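PfkB family carbohydrate kinase (Listeria grayi DSM 20601, PDB 4GM6) probably phosphorylates a sugar or sugar acid, as a member of the PfkB carbohydrate kinase family. Local coordinates at residues H240-K253 and H262-C274. Numbering follows the deposited sequence.
Sequences HDKYPNIELFYATK and HLLQGHLWTQGEC
F249 and W269 face each other as a hydrogen-bonded pair between antiparallel strands 248-253 and 262-270, W269 N reaching F249 O at 2.9 Å. The same pairing recurs at A251 with H267 and at K253 with Q265, where K253 N meets Q265 O at 2.7 Å. At the end of the strand, where the ladder loosens, T270 OG1 donates to E247 O (3.1 Å) from above the carbonyl plane. Threonine suits this place because its hydroxyl sits close to its own backbone, and its torsion (chi1 -163°) turns that donor to E247 O. A water donating to E247 O and accepting from Q271 N extends this closure.

The strands form a beta hairpin toward one end of the large mixed sheet of the PfkB (ribokinase-like) fold, with strand 214-216 beside 248-256 and strand 273-282 beside 261-270.

F249 and W269 offer broad aromatic surfaces to helix 235-242, both meeting the ring of Y236. They run side by side, CD2 of F249 lying 4.1 Å from CE3 of W269. W269 also extends its six-membered ring to H240, whose CG lies 3.7 Å from W269 CH2. Those two rings meet obliquely, planes at 38°. Further along, K253 CB rests against H267 CE1 at 3.8 Å.

On the other face, L248, Y250 and T252 meet helix 291-304. The branched end of L264 gives T252 an apolar neighbour across the strands, L264 CD1 reaching T252 CB (3.7 Å).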
loop_
_atom_site.group_PDB
_atom_site.type_symbol
_atom_site.label_atom_id
_atom_site.label_comp_id
_atom_site.label_asym_id
_atom_site.label_seq_id
_atom_site.Cartn_x
_atom_site.Cartn_y
_atom_site.Cartn_z
ATOM N N HIS C 240 -30.511 22.827 -34.024
ATOM C CA HIS C 240 -31.865 22.352 -34.195
ATOM C C HIS C 240 -32.401 22.645 -35.593
ATOM O O HIS C 240 -33.140 21.847 -36.164
ATOM C CB HIS C 240 -32.800 22.919 -33.154
ATOM C CG HIS C 240 -34.146 22.279 -33.170
ATOM N ND1 HIS C 240 -34.390 21.054 -32.594
ATOM C CD2 HIS C 240 -35.316 22.681 -33.709
ATOM C CE1 HIS C 240 -35.653 20.727 -32.776
ATOM N NE2 HIS C 240 -36.241 21.706 -33.438
ATOM N N ASP C 241 -32.042 23.802 -36.130
ATOM C CA ASP C 241 -32.537 24.158 -37.446
ATOM C C ASP C 241 -32.019 23.104 -38.394
ATOM O O ASP C 241 -32.750 22.598 -39.221
ATOM C CB ASP C 241 -32.032 25.534 -37.880
ATOM C CG ASP C 241 -32.644 26.673 -37.086
ATOM O OD1 ASP C 241 -33.697 26.494 -36.462
ATOM O OD2 ASP C 241 -32.051 27.754 -37.087
ATOM N N LYS C 242 -30.752 22.755 -38.237
ATOM C CA LYS C 242 -30.110 21.753 -39.065
ATOM C C LYS C 242 -30.708 20.366 -38.888
ATOM O O LYS C 242 -30.821 19.624 -39.836
ATOM C CB LYS C 242 -28.613 21.720 -38.792
ATOM C CG LYS C 242 -27.784 21.069 -39.862
ATOM C CD LYS C 242 -27.064 22.094 -40.701
ATOM C CE LYS C 242 -26.084 21.427 -41.664
ATOM N NZ LYS C 242 -24.883 20.871 -41.003
ATOM N N TYR C 243 -31.040 20.011 -37.660
ATOM C CA TYR C 243 -31.605 18.706 -37.360
ATOM C C TYR C 243 -32.816 18.854 -36.458
ATOM O O TYR C 243 -32.742 18.645 -35.260
ATOM C CB TYR C 243 -30.562 17.757 -36.755
ATOM C CG TYR C 243 -29.334 17.542 -37.617
ATOM C CD1 TYR C 243 -29.269 16.516 -38.539
ATOM C CD2 TYR C 243 -28.234 18.356 -37.490
ATOM C CE1 TYR C 243 -28.144 16.329 -39.314
ATOM C CE2 TYR C 243 -27.116 18.173 -38.260
ATOM C CZ TYR C 243 -27.077 17.163 -39.165
ATOM O OH TYR C 243 -25.950 17.003 -39.913
ATOM N N PRO C 244 -33.930 19.202 -37.071
ATOM C CA PRO C 244 -35.193 19.465 -36.406
ATOM C C PRO C 244 -35.740 18.255 -35.706
ATOM O O PRO C 244 -36.605 18.389 -34.856
ATOM C CB PRO C 244 -36.109 19.853 -37.568
ATOM C CG PRO C 244 -35.203 20.183 -38.709
ATOM C CD PRO C 244 -33.790 20.021 -38.275
ATOM N N ASN C 245 -35.279 17.081 -36.101
ATOM C CA ASN C 245 -35.647 15.842 -35.448
ATOM C C ASN C 245 -35.106 15.743 -34.009
ATOM O O ASN C 245 -35.638 15.008 -33.187
ATOM C CB ASN C 245 -35.141 14.673 -36.249
ATOM C CG ASN C 245 -33.661 14.722 -36.449
ATOM O OD1 ASN C 245 -33.143 15.595 -37.130
ATOM N ND2 ASN C 245 -32.963 13.782 -35.843
ATOM N N ILE C 246 -34.039 16.463 -33.710
ATOM C CA ILE C 246 -33.453 16.355 -32.382
ATOM C C ILE C 246 -34.286 17.147 -31.379
ATOM O O ILE C 246 -34.270 18.358 -31.366
ATOM C CB ILE C 246 -32.002 16.896 -32.392
ATOM C CG1 ILE C 246 -31.096 16.015 -33.237
ATOM C CG2 ILE C 246 -31.432 16.992 -30.993
ATOM C CD1 ILE C 246 -29.792 16.633 -33.563
ATOM N N GLU C 247 -34.988 16.419 -30.525
ATOM C CA GLU C 247 -35.867 16.987 -29.486
ATOM C C GLU C 247 -35.110 17.782 -28.372
ATOM O O GLU C 247 -35.498 18.892 -28.011
ATOM C CB GLU C 247 -36.706 15.856 -28.894
ATOM C CG GLU C 247 -37.667 16.257 -27.783
ATOM C CD GLU C 247 -38.443 15.062 -27.262
ATOM O OE1 GLU C 247 -39.084 15.187 -26.179
ATOM O OE2 GLU C 247 -38.391 13.992 -27.923
ATOM N N LEU C 248 -34.031 17.232 -27.823
ATOM C CA LEU C 248 -33.211 18.024 -26.869
ATOM C C LEU C 248 -31.730 17.712 -26.905
ATOM O O LEU C 248 -31.353 16.568 -27.143
ATOM C CB LEU C 248 -33.744 17.962 -25.428
ATOM C CG LEU C 248 -33.658 16.669 -24.621
ATOM C CD1 LEU C 248 -33.863 16.989 -23.149
ATOM C CD2 LEU C 248 -34.704 15.670 -25.093
ATOM N N PHE C 249 -30.924 18.767 -26.721
ATOM C CA PHE C 249 -29.481 18.633 -26.600
ATOM C C PHE C 249 -29.117 18.766 -25.132
ATOM O O PHE C 249 -29.864 19.357 -24.353
ATOM C CB PHE C 249 -28.750 19.718 -27.396
ATOM C CG PHE C 249 -28.967 19.645 -28.883
ATOM C CD1 PHE C 249 -28.174 18.824 -29.676
ATOM C CD2 PHE C 249 -29.951 20.407 -29.492
ATOM C CE1 PHE C 249 -28.360 18.762 -31.047
ATOM C CE2 PHE C 249 -30.149 20.348 -30.863
ATOM C CZ PHE C 249 -29.356 19.524 -31.644
ATOM N N TYR C 250 -27.970 18.217 -24.747
ATOM C CA TYR C 250 -27.495 18.385 -23.377
ATOM C C TYR C 250 -25.985 18.264 -23.346
ATOM O O TYR C 250 -25.401 17.548 -24.154
ATOM C CB TYR C 250 -28.130 17.350 -22.445
ATOM C CG TYR C 250 -27.880 15.910 -22.843
ATOM C CD1 TYR C 250 -28.625 15.310 -23.853
ATOM C CD2 TYR C 250 -26.918 15.141 -22.195
ATOM C CE1 TYR C 250 -28.408 13.992 -24.221
ATOM C CE2 TYR C 250 -26.694 13.819 -22.552
ATOM C CZ TYR C 250 -27.442 13.250 -23.566
ATOM O OH TYR C 250 -27.225 11.938 -23.931
ATOM N N ALA C 251 -25.357 18.966 -22.408
ATOM C CA ALA C 251 -23.918 18.916 -22.255
ATOM C C ALA C 251 -23.542 19.673 -21.001
ATOM O O ALA C 251 -24.386 20.337 -20.394
ATOM C CB ALA C 251 -23.234 19.535 -23.466
ATOM N N THR C 252 -22.278 19.572 -20.606
ATOM C CA THR C 252 -21.785 20.415 -19.528
ATOM C C THR C 252 -20.888 21.492 -20.107
ATOM O O THR C 252 -20.249 21.298 -21.129
ATOM C CB THR C 252 -20.995 19.609 -18.489
ATOM O OG1 THR C 252 -20.013 18.821 -19.159
ATOM C CG2 THR C 252 -21.911 18.693 -17.711
ATOM N N LYS C 253 -20.870 22.654 -19.480
ATOM C CA LYS C 253 -19.879 23.641 -19.840
ATOM C C LYS C 253 -18.794 23.541 -18.779
ATOM O O LYS C 253 -19.046 23.771 -17.595
ATOM C CB LYS C 253 -20.471 25.049 -19.891
ATOM C CG LYS C 253 -19.446 26.105 -20.267
ATOM C CD LYS C 253 -20.032 27.508 -20.252
ATOM C CE LYS C 253 -18.921 28.547 -20.203
ATOM N NZ LYS C 253 -19.447 29.940 -20.204
ATOM N N HIS C 262 -11.870 22.815 -11.764
ATOM C CA HIS C 262 -12.787 23.005 -12.884
ATOM C C HIS C 262 -14.050 23.703 -12.385
ATOM O O HIS C 262 -14.447 23.528 -11.231
ATOM C CB HIS C 262 -13.227 21.656 -13.462
ATOM C CG HIS C 262 -12.160 20.913 -14.207
ATOM N ND1 HIS C 262 -12.429 19.771 -14.933
ATOM C CD2 HIS C 262 -10.836 21.151 -14.358
ATOM C CE1 HIS C 262 -11.307 19.312 -15.460
ATOM N NE2 HIS C 262 -10.328 20.140 -15.140
ATOM N N LEU C 263 -14.688 24.470 -13.268
ATOM C CA LEU C 263 -16.054 24.919 -13.066
ATOM C C LEU C 263 -16.931 24.057 -13.972
ATOM O O LEU C 263 -16.545 23.729 -15.093
ATOM C CB LEU C 263 -16.203 26.399 -13.440
ATOM C CG LEU C 263 -15.203 27.392 -12.834
ATOM C CD1 LEU C 263 -15.524 28.823 -13.283
ATOM C CD2 LEU C 263 -15.181 27.285 -11.318
ATOM N N LEU C 264 -18.100 23.665 -13.482
ATOM C CA LEU C 264 -18.965 22.777 -14.242
ATOM C C LEU C 264 -20.390 23.253 -14.116
ATOM O O LEU C 264 -20.868 23.506 -13.016
ATOM C CB LEU C 264 -18.879 21.351 -13.705
ATOM C CG LEU C 264 -19.460 20.297 -14.645
ATOM C CD1 LEU C 264 -18.465 20.012 -15.765
ATOM C CD2 LEU C 264 -19.766 19.026 -13.874
ATOM N N GLN C 265 -21.063 23.361 -15.254
ATOM C CA GLN C 265 -22.415 23.877 -15.314
ATOM C C GLN C 265 -23.129 23.066 -16.383
ATOM O O GLN C 265 -22.609 22.885 -17.487
ATOM C CB GLN C 265 -22.401 25.361 -15.681
ATOM C CG GLN C 265 -23.783 25.979 -15.876
ATOM C CD GLN C 265 -23.730 27.485 -16.039
ATOM O OE1 GLN C 265 -22.980 28.006 -16.862
ATOM N NE2 GLN C 265 -24.540 28.194 -15.260
ATOM N N GLY C 266 -24.292 22.528 -16.052
ATOM C CA GLY C 266 -25.021 21.715 -17.024
ATOM C C GLY C 266 -25.894 22.600 -17.895
ATOM O O GLY C 266 -26.410 23.617 -17.425
ATOM N N HIS C 267 -26.028 22.218 -19.167
ATOM C CA HIS C 267 -26.957 22.837 -20.102
ATOM C C HIS C 267 -27.911 21.757 -20.622
ATOM O O HIS C 267 -27.521 20.604 -20.876
ATOM C CB HIS C 267 -26.233 23.456 -21.303
ATOM C CG HIS C 267 -25.395 24.666 -20.978
ATOM N ND1 HIS C 267 -24.382 25.119 -21.801
ATOM C CD2 HIS C 267 -25.398 25.506 -19.906
ATOM C CE1 HIS C 267 -23.799 26.183 -21.249
ATOM N NE2 HIS C 267 -24.395 26.439 -20.096
ATOM N N LEU C 268 -29.168 22.135 -20.768
ATOM C CA LEU C 268 -30.151 21.276 -21.403
ATOM C C LEU C 268 -31.102 22.142 -22.238
ATOM O O LEU C 268 -31.793 23.010 -21.704
ATOM C CB LEU C 268 -30.903 20.457 -20.348
ATOM C CG LEU C 268 -31.967 19.466 -20.839
ATOM C CD1 LEU C 268 -31.411 18.565 -21.937
ATOM C CD2 LEU C 268 -32.473 18.635 -19.673
ATOM N N TRP C 269 -31.111 21.899 -23.555
ATOM C CA TRP C 269 -31.870 22.712 -24.508
ATOM C C TRP C 269 -33.022 21.893 -25.061
ATOM O O TRP C 269 -32.837 20.777 -25.563
ATOM C CB TRP C 269 -30.949 23.180 -25.647
ATOM C CG TRP C 269 -31.582 24.143 -26.619
ATOM C CD1 TRP C 269 -31.385 25.498 -26.681
ATOM C CD2 TRP C 269 -32.510 23.825 -27.673
ATOM N NE1 TRP C 269 -32.136 26.044 -27.697
ATOM C CE2 TRP C 269 -32.834 25.041 -28.323
ATOM C CE3 TRP C 269 -33.102 22.637 -28.123
ATOM C CZ2 TRP C 269 -33.723 25.100 -29.408
ATOM C CZ3 TRP C 269 -33.984 22.701 -29.209
ATOM C CH2 TRP C 269 -34.284 23.923 -29.832
ATOM N N THR C 270 -34.232 22.454 -24.994
ATOM C CA THR C 270 -35.388 21.761 -25.510
ATOM C C THR C 270 -36.529 22.729 -25.818
ATOM O O THR C 270 -36.849 23.608 -25.007
ATOM C CB THR C 270 -35.865 20.634 -24.576
ATOM O OG1 THR C 270 -36.737 19.734 -25.305
ATOM C CG2 THR C 270 -36.581 21.194 -23.361
ATOM N N GLN C 271 -37.115 22.550 -27.008
ATOM C CA GLN C 271 -38.192 23.392 -27.531
ATOM C C GLN C 271 -37.904 24.883 -27.353
ATOM O O GLN C 271 -38.663 25.595 -26.677
ATOM C CB GLN C 271 -39.568 22.993 -26.967
ATOM C CG GLN C 271 -39.549 22.418 -25.554
ATOM C CD GLN C 271 -40.832 21.643 -25.258
ATOM O OE1 GLN C 271 -41.192 20.720 -25.980
ATOM N NE2 GLN C 271 -41.535 22.020 -24.198
ATOM N N GLY C 272 -36.775 25.352 -27.883
ATOM C CA GLY C 272 -36.498 26.793 -27.986
ATOM C C GLY C 272 -35.812 27.404 -26.796
ATOM O O GLY C 272 -35.452 28.582 -26.822
ATOM N N GLU C 273 -35.617 26.611 -25.737
ATOM C CA GLU C 273 -35.020 27.139 -24.506
ATOM C C GLU C 273 -33.809 26.352 -24.025
ATOM O O GLU C 273 -33.817 25.117 -24.007
ATOM C CB GLU C 273 -36.054 27.190 -23.379
ATOM C CG GLU C 273 -37.244 28.093 -23.663
ATOM C CD GLU C 273 -38.063 28.364 -22.416
ATOM O OE1 GLU C 273 -37.480 28.829 -21.405
ATOM O OE2 GLU C 273 -39.285 28.113 -22.444
ATOM N N CYS C 274 -32.770 27.088 -23.629
ATOM C CA CYS C 274 -31.638 26.517 -22.937
ATOM C C CYS C 274 -31.911 26.718 -21.447
ATOM O O CYS C 274 -32.328 27.802 -21.027
ATOM C CB CYS C 274 -30.336 27.217 -23.364
ATOM S SG CYS C 274 -28.797 26.430 -22.788
HETATM O O HOH W 1 -37.117 20.748 -29.031
#